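Local coordinates for protein aminotransferase class-III (Sphaerobacter thermophilus DSM 20745, PDB 6K8H) that belongs to the class-III aminotransferases and holds (5-hydroxy-4,6-dimethylpyridin-3-yl)methyl dihydrogen phosphate in a pocket of its fold, at residues I147-G152 / D192-L197. Sequence-based numbering, arbitrary orientation.
Sequences IAKFDG and DSVVVL
L197 lies across one face of the F150 ring: its CB makes a CH-pi contact 3.9 Å from the ring centroid, and its CD1 sits nearer the rim, 3.6 Å from F150 CZ. F150 chi1 of -70° sets CG beside the backbone N, anti to the carbonyl carbon, and chi2 of 83° turns the ring plane. L197 CD1 also meets A148 CB at 3.7 Å, and A148 CB faces V195 CB on the same face of the sheet. On the other face, the aliphatic part of K149 passes over V194, CG to CG1 at 3.8 Å. V196 CG1 meets CB of D151, just beyond strand 146-150. Between the two faces runs a parallel ladder in which V195, K149 and L197 each donate and accept: V195 N to I147 O, K149 N to V195 O, L197 N to K149 O (2.8 Å) and D151 N to L197 O (2.9 Å, 171° at the hydrogen). I147 N to S193 O, at 3.3 Å, is a weak fifth rung. K149 NZ is gripped by the carbonyl oxygens of C153, A161 and V163, a set that would suit a charged amine, while D151 OD2 bonds to S167 OG and Y386 OH. Strand 194-197 is one edge strand of the chain's seven-stranded mixed sheet, the core of the large domain in fold-type I PLP-dependent enzymes, with strand 146-150 between it and strand 216-221. V219 of that strand touches both F150 and L197, T205 of helix 202-211 packs on the same pair, and F160 of helix 159-162 reaches I147 and S193.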
# COMPACT_ATOMS: atom_id res chain seq x y z
N ILE B 147 -14.40 10.56 11.75
CA ILE B 147 -14.62 10.87 10.35
C ILE B 147 -16.03 10.45 9.97
O ILE B 147 -16.66 9.63 10.64
CB ILE B 147 -13.60 10.16 9.42
CG1 ILE B 147 -13.95 8.68 9.31
CG2 ILE B 147 -12.17 10.39 9.93
CD1 ILE B 147 -13.20 7.93 8.23
N ALA B 148 -16.52 11.02 8.88
CA ALA B 148 -17.80 10.66 8.30
C ALA B 148 -17.56 10.11 6.91
O ALA B 148 -16.69 10.60 6.17
CB ALA B 148 -18.75 11.86 8.24
N LYS B 149 -18.31 9.07 6.56
CA LYS B 149 -18.32 8.53 5.20
C LYS B 149 -19.75 8.13 4.87
O LYS B 149 -20.64 8.21 5.72
CB LYS B 149 -17.38 7.33 5.05
CG LYS B 149 -17.73 6.18 5.97
CD LYS B 149 -17.05 4.92 5.49
CE LYS B 149 -17.71 4.40 4.24
NZ LYS B 149 -17.27 3.00 3.96
N PHE B 150 -19.99 7.68 3.64
CA PHE B 150 -21.34 7.41 3.16
C PHE B 150 -21.63 5.91 3.11
O PHE B 150 -20.78 5.12 2.69
CB PHE B 150 -21.56 8.09 1.80
CG PHE B 150 -21.62 9.59 1.90
CD1 PHE B 150 -20.46 10.35 1.93
CD2 PHE B 150 -22.84 10.23 2.08
CE1 PHE B 150 -20.52 11.74 2.09
CE2 PHE B 150 -22.91 11.61 2.22
CZ PHE B 150 -21.74 12.37 2.22
N ASP B 151 -22.84 5.56 3.54
CA ASP B 151 -23.29 4.17 3.61
C ASP B 151 -23.14 3.45 2.27
O ASP B 151 -23.48 3.99 1.21
CB ASP B 151 -24.75 4.16 4.05
CG ASP B 151 -25.20 2.82 4.56
OD1 ASP B 151 -24.36 2.06 5.05
OD2 ASP B 151 -26.41 2.53 4.49
N GLY B 152 -22.61 2.23 2.32
CA GLY B 152 -22.52 1.40 1.14
C GLY B 152 -21.38 1.73 0.20
O GLY B 152 -21.35 1.20 -0.92
N ASP B 192 -17.77 3.14 16.49
CA ASP B 192 -18.21 4.35 17.16
C ASP B 192 -17.50 5.59 16.63
O ASP B 192 -18.05 6.69 16.77
CB ASP B 192 -17.97 4.26 18.67
CG ASP B 192 -18.87 3.24 19.35
OD1 ASP B 192 -19.79 2.70 18.70
OD2 ASP B 192 -18.64 2.96 20.56
N SER B 193 -16.30 5.45 16.06
CA SER B 193 -15.61 6.63 15.54
C SER B 193 -16.03 7.05 14.13
O SER B 193 -15.51 8.04 13.63
CB SER B 193 -14.09 6.42 15.56
OG SER B 193 -13.73 5.53 14.51
N VAL B 194 -16.93 6.32 13.46
CA VAL B 194 -17.28 6.61 12.07
C VAL B 194 -18.76 7.01 12.01
O VAL B 194 -19.62 6.27 12.49
CB VAL B 194 -16.99 5.43 11.12
CG1 VAL B 194 -17.37 5.79 9.69
CG2 VAL B 194 -15.53 5.06 11.19
N VAL B 195 -19.02 8.21 11.49
CA VAL B 195 -20.38 8.70 11.28
C VAL B 195 -20.79 8.35 9.85
O VAL B 195 -20.17 8.83 8.89
CB VAL B 195 -20.46 10.22 11.51
CG1 VAL B 195 -21.88 10.76 11.19
CG2 VAL B 195 -20.06 10.59 12.93
N VAL B 196 -21.84 7.54 9.70
CA VAL B 196 -22.27 7.03 8.39
C VAL B 196 -23.44 7.87 7.89
O VAL B 196 -24.51 7.89 8.51
CB VAL B 196 -22.64 5.54 8.46
CG1 VAL B 196 -22.90 5.02 7.06
CG2 VAL B 196 -21.51 4.73 9.11
N LEU B 197 -23.25 8.54 6.75
CA LEU B 197 -24.15 9.49 6.12
C LEU B 197 -24.89 8.85 4.95
O LEU B 197 -24.43 7.86 4.37
CB LEU B 197 -23.37 10.71 5.61
CG LEU B 197 -22.35 11.35 6.56
CD1 LEU B 197 -21.46 12.32 5.81
CD2 LEU B 197 -23.07 12.06 7.69